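Local coordinates for succinate-semialdehyde dehydrogenase (NAD(P)(+)) (Marinobacter aquaeolei, PDB 3RH9), which probably oxidises succinate semialdehyde to succinate with a nicotinamide coenzyme, at residues D128-P133 with W141-R146; E272-N277 with D304-K309. All blocks are in the same frame, centred on the assembly; numbering follows the deposited sequence.

Contact 1 of 2, residues D128-P133 with W141-R146; sequences DSHTIP and WTVHYR
H130 and V143 form an antiparallel hydrogen-bonded pair: H130 N reaches V143 O at 3.0 Å, and V143 N returns to H130 O at 2.9 Å. Further along, I132 N meets W141 O at 3.1 Å. T131 and T142, the non-hydrogen-bonded pair between, bring their OG1 hydroxyls to 3.0 Å in a hydrogen bond. On the opposite face, with CG between the backbone N and the carbonyl carbon (chi1 71°), the H130 ring lies side by side with V143, NE2 3.7 Å from V143 CB; that nitrogen also makes a weak bond to Y145 OH, which E469 of the second subunit holds as well. I132 CD1 packs on W141 CB at 3.5 Å, and a water links I132 O to W141 N. H144 turns CD2 to S129 CB, while R146 NH2 lies over one face of its imidazole, offset toward the rim. An alanine at H144 is likely to leave R146 NH2 without the imidazole and S129 CB without CD2 beside it. Backbone bonds from T142, H144 and R146 to strand 475-482 extend this beta hairpin into the three-stranded antiparallel sheet of the aldehyde dehydrogenase oligomerisation domain, here packed against the second subunit.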
# COMPACT_ATOMS: atom_id res chain seq x y z
N ASP A 128 -11.67 -2.00 15.78
CA ASP A 128 -11.50 -2.64 17.08
C ASP A 128 -10.49 -3.77 16.98
O ASP A 128 -10.53 -4.55 16.03
CB ASP A 128 -12.84 -3.20 17.58
CG ASP A 128 -13.76 -2.12 18.12
OD1 ASP A 128 -13.31 -0.96 18.26
OD2 ASP A 128 -14.94 -2.44 18.41
N SER A 129 -9.60 -3.89 17.95
CA SER A 129 -8.71 -5.04 17.97
C SER A 129 -9.54 -6.34 18.05
O SER A 129 -10.68 -6.34 18.52
CB SER A 129 -7.71 -4.95 19.12
OG SER A 129 -8.37 -5.11 20.36
N HIS A 130 -8.97 -7.44 17.59
CA HIS A 130 -9.68 -8.70 17.64
C HIS A 130 -8.75 -9.89 17.88
O HIS A 130 -7.60 -9.92 17.43
CB HIS A 130 -10.50 -8.91 16.37
CG HIS A 130 -9.67 -9.19 15.15
ND1 HIS A 130 -9.58 -10.45 14.59
CD2 HIS A 130 -8.91 -8.38 14.37
CE1 HIS A 130 -8.80 -10.40 13.52
NE2 HIS A 130 -8.38 -9.16 13.37
N THR A 131 -9.25 -10.87 18.62
CA THR A 131 -8.48 -12.05 18.91
C THR A 131 -8.90 -13.17 17.99
O THR A 131 -10.08 -13.49 17.90
CB THR A 131 -8.69 -12.47 20.35
OG1 THR A 131 -8.36 -11.37 21.21
CG2 THR A 131 -7.80 -13.64 20.68
N ILE A 132 -7.95 -13.76 17.31
CA ILE A 132 -8.28 -14.82 16.38
C ILE A 132 -8.61 -16.11 17.15
O ILE A 132 -8.19 -16.27 18.30
CB ILE A 132 -7.14 -15.03 15.36
CG1 ILE A 132 -5.89 -15.57 16.07
CG2 ILE A 132 -6.85 -13.73 14.62
CD1 ILE A 132 -4.72 -15.79 15.15
N PRO A 133 -9.39 -17.01 16.53
CA PRO A 133 -9.83 -18.25 17.18
C PRO A 133 -8.73 -19.30 17.27
O PRO A 133 -8.74 -20.12 18.18
CB PRO A 133 -10.97 -18.74 16.27
CG PRO A 133 -11.24 -17.61 15.29
CD PRO A 133 -9.95 -16.87 15.18
N TRP A 141 -3.70 -14.98 20.29
CA TRP A 141 -3.22 -13.98 19.33
C TRP A 141 -4.17 -12.81 19.12
O TRP A 141 -5.30 -12.98 18.68
CB TRP A 141 -2.93 -14.62 17.97
CG TRP A 141 -1.86 -15.64 18.01
CD1 TRP A 141 -1.91 -16.86 18.61
CD2 TRP A 141 -0.56 -15.54 17.41
NE1 TRP A 141 -0.72 -17.53 18.43
CE2 TRP A 141 0.12 -16.74 17.69
CE3 TRP A 141 0.08 -14.56 16.66
CZ2 TRP A 141 1.41 -16.98 17.25
CZ3 TRP A 141 1.36 -14.79 16.23
CH2 TRP A 141 2.02 -15.99 16.52
N THR A 142 -3.69 -11.61 19.41
CA THR A 142 -4.55 -10.46 19.21
C THR A 142 -3.99 -9.53 18.15
O THR A 142 -2.79 -9.27 18.09
CB THR A 142 -4.79 -9.71 20.53
OG1 THR A 142 -5.42 -10.60 21.46
CG2 THR A 142 -5.71 -8.53 20.30
N VAL A 143 -4.89 -9.03 17.30
CA VAL A 143 -4.52 -8.11 16.26
C VAL A 143 -5.07 -6.71 16.56
O VAL A 143 -6.27 -6.53 16.71
CB VAL A 143 -5.03 -8.60 14.89
CG1 VAL A 143 -4.86 -7.51 13.85
CG2 VAL A 143 -4.30 -9.86 14.47
N HIS A 144 -4.18 -5.74 16.65
CA HIS A 144 -4.58 -4.36 16.92
C HIS A 144 -4.37 -3.50 15.69
O HIS A 144 -3.53 -3.78 14.84
CB HIS A 144 -3.74 -3.77 18.05
CG HIS A 144 -3.98 -4.40 19.38
ND1 HIS A 144 -3.30 -5.52 19.81
CD2 HIS A 144 -4.82 -4.06 20.38
CE1 HIS A 144 -3.71 -5.85 21.02
NE2 HIS A 144 -4.63 -4.97 21.40
N TYR A 145 -5.15 -2.44 15.58
CA TYR A 145 -4.92 -1.48 14.51
C TYR A 145 -4.53 -0.13 15.12
O TYR A 145 -5.38 0.65 15.52
CB TYR A 145 -6.17 -1.42 13.62
CG TYR A 145 -6.53 -2.78 13.08
CD1 TYR A 145 -5.83 -3.32 12.01
CD2 TYR A 145 -7.53 -3.54 13.65
CE1 TYR A 145 -6.13 -4.58 11.52
CE2 TYR A 145 -7.83 -4.81 13.18
CZ TYR A 145 -7.12 -5.32 12.11
OH TYR A 145 -7.42 -6.57 11.61
N ARG A 146 -3.22 0.12 15.23
CA ARG A 146 -2.69 1.36 15.81
C ARG A 146 -2.71 2.50 14.80
O ARG A 146 -2.61 2.27 13.58
CB ARG A 146 -1.23 1.19 16.28
CG ARG A 146 -0.89 -0.10 16.99
CD ARG A 146 -1.53 -0.16 18.33
NE ARG A 146 -1.15 -1.35 19.06
CZ ARG A 146 -1.72 -1.76 20.19
NH1 ARG A 146 -2.71 -1.05 20.71
NH2 ARG A 146 -1.31 -2.86 20.79
O HOH W 1 -5.94 -16.57 19.77

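Contact 2 of 2, residues E272-N277 with D304-K309; sequences EAAADN and DAFGQK
F306 sets the CE1 corner of its ring against the backbone of A275, whose N lies at the ring edge, near its plane, 3.7 Å from CE1. The same carbon meets two methyl groups of the facing helix, A274 CB at 4.0 Å and A275 CB also at 4.0 Å. With CG anti to the backbone N (chi1 -168°), the phenyl group leans from its own helix towards the other, and L271 and L278 of helix 271-283 add to its surroundings. A275 next meets the aliphatic root of K309, the two CB atoms 4.1 Å apart. Small alanines thus form the surface on which the larger F306 and K309 side chains rest. The axes of the two segments approach to 9.9 Å and cross at -45°. Strand 262-265, helix 271-283 and strand 295-299 make a beta-alpha-beta crossover in the mixed sheet of the catalytic domain, and helix 303-316, which follows the second strand, packs here beside the crossover helix. At the exposed end of the interface, E272 and K309 cross at about a right angle. The E272 chain bends at chi2 toward K309, and OE2 and K309 NZ are modelled 3.1 Å apart as a salt bridge, with the place of OE2 less sure. The other carboxylate oxygen, OE1, forms a salt bridge with R313 of helix 303-316, which also binds D276 OD1. Within helix 271-283, N277 ND2 donates to A273 O at 2.8 Å from above the carbonyl plane, while N277 N reaches that oxygen from the opposite face. N277 OD1 accepts from G445 N, which fixes the rotation of the amide.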
# COMPACT_ATOMS: atom_id res chain seq x y z
N GLU A 272 -31.47 6.57 -23.77
CA GLU A 272 -31.91 7.75 -23.03
C GLU A 272 -31.27 7.77 -21.66
O GLU A 272 -30.86 8.82 -21.18
CB GLU A 272 -33.43 7.78 -22.92
CG GLU A 272 -34.14 8.14 -24.23
CD GLU A 272 -33.93 9.61 -24.64
OE1 GLU A 272 -34.15 10.50 -23.78
OE2 GLU A 272 -33.57 9.87 -25.82
N ALA A 273 -31.18 6.60 -21.03
CA ALA A 273 -30.58 6.51 -19.71
C ALA A 273 -29.07 6.80 -19.75
O ALA A 273 -28.55 7.54 -18.93
CB ALA A 273 -30.86 5.14 -19.08
N ALA A 274 -28.38 6.20 -20.72
CA ALA A 274 -26.96 6.47 -20.90
C ALA A 274 -26.69 7.97 -21.20
O ALA A 274 -25.79 8.57 -20.65
CB ALA A 274 -26.40 5.58 -22.00
N ALA A 275 -27.50 8.55 -22.08
CA ALA A 275 -27.38 9.96 -22.41
C ALA A 275 -27.56 10.81 -21.16
O ALA A 275 -26.77 11.72 -20.90
CB ALA A 275 -28.41 10.35 -23.47
N ASP A 276 -28.61 10.50 -20.40
CA ASP A 276 -28.86 11.16 -19.13
C ASP A 276 -27.66 11.02 -18.22
O ASP A 276 -27.19 12.00 -17.64
CB ASP A 276 -30.08 10.55 -18.44
CG ASP A 276 -31.38 11.18 -18.88
OD1 ASP A 276 -31.39 11.82 -19.96
OD2 ASP A 276 -32.39 11.03 -18.15
N ASN A 277 -27.18 9.79 -18.09
CA ASN A 277 -26.06 9.53 -17.21
C ASN A 277 -24.78 10.23 -17.66
O ASN A 277 -24.03 10.77 -16.85
CB ASN A 277 -25.83 8.03 -17.09
CG ASN A 277 -26.65 7.42 -15.98
OD1 ASN A 277 -26.30 7.54 -14.80
ND2 ASN A 277 -27.75 6.77 -16.34
N ASP A 304 -24.97 7.45 -34.18
CA ASP A 304 -25.69 8.61 -34.70
C ASP A 304 -26.83 9.06 -33.80
O ASP A 304 -26.94 10.24 -33.45
CB ASP A 304 -26.25 8.30 -36.08
CG ASP A 304 -25.21 8.43 -37.16
OD1 ASP A 304 -24.28 9.25 -36.95
OD2 ASP A 304 -25.33 7.73 -38.21
N ALA A 305 -27.68 8.11 -33.43
CA ALA A 305 -28.77 8.39 -32.52
C ALA A 305 -28.20 8.89 -31.19
O ALA A 305 -28.76 9.78 -30.56
CB ALA A 305 -29.62 7.16 -32.31
N PHE A 306 -27.07 8.32 -30.78
CA PHE A 306 -26.52 8.71 -29.50
C PHE A 306 -26.00 10.15 -29.49
O PHE A 306 -26.25 10.89 -28.54
CB PHE A 306 -25.46 7.72 -28.99
CG PHE A 306 -25.09 7.93 -27.54
CD1 PHE A 306 -26.02 7.73 -26.54
CD2 PHE A 306 -23.82 8.34 -27.19
CE1 PHE A 306 -25.68 7.94 -25.20
CE2 PHE A 306 -23.48 8.55 -25.87
CZ PHE A 306 -24.42 8.34 -24.87
N GLY A 307 -25.29 10.54 -30.54
CA GLY A 307 -24.78 11.90 -30.63
C GLY A 307 -25.91 12.91 -30.60
O GLY A 307 -25.83 13.94 -29.93
N GLN A 308 -26.97 12.60 -31.34
CA GLN A 308 -28.14 13.45 -31.41
C GLN A 308 -28.65 13.71 -30.01
O GLN A 308 -28.83 14.87 -29.60
CB GLN A 308 -29.25 12.75 -32.21
CG GLN A 308 -30.09 13.67 -33.07
CD GLN A 308 -29.31 14.13 -34.29
OE1 GLN A 308 -28.57 13.35 -34.90
NE2 GLN A 308 -29.47 15.41 -34.66
N LYS A 309 -28.89 12.63 -29.28
CA LYS A 309 -29.37 12.72 -27.91
C LYS A 309 -28.45 13.57 -27.05
O LYS A 309 -28.91 14.36 -26.21
CB LYS A 309 -29.54 11.33 -27.30
CG LYS A 309 -30.79 10.60 -27.74
CD LYS A 309 -30.69 9.10 -27.48
CE LYS A 309 -32.02 8.39 -27.76
NZ LYS A 309 -32.85 9.11 -28.77

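How the contacts relate
Followed from the N terminus, the chain first closes contact 1, where residues 134-140 form the short connection between the paired segments of the hairpin. It then runs through the five parallel strands of the six-stranded sheet, and strand 262-265 of the next sheet, before reaching contact 2. There 26 residues, including the rest of helix 271-283 and strand 295-299, separate the two helical segments. The contacts are in series, neither nested nor crossed. The centres of contact 1 and contact 2 are about 51 Å apart. Contact 1 belongs to the projecting oligomerisation sheet, completed by strand 475-482 from near the C terminus; contact 2 ties two helices that pack beside each other and connect strands of the seven-stranded sheet.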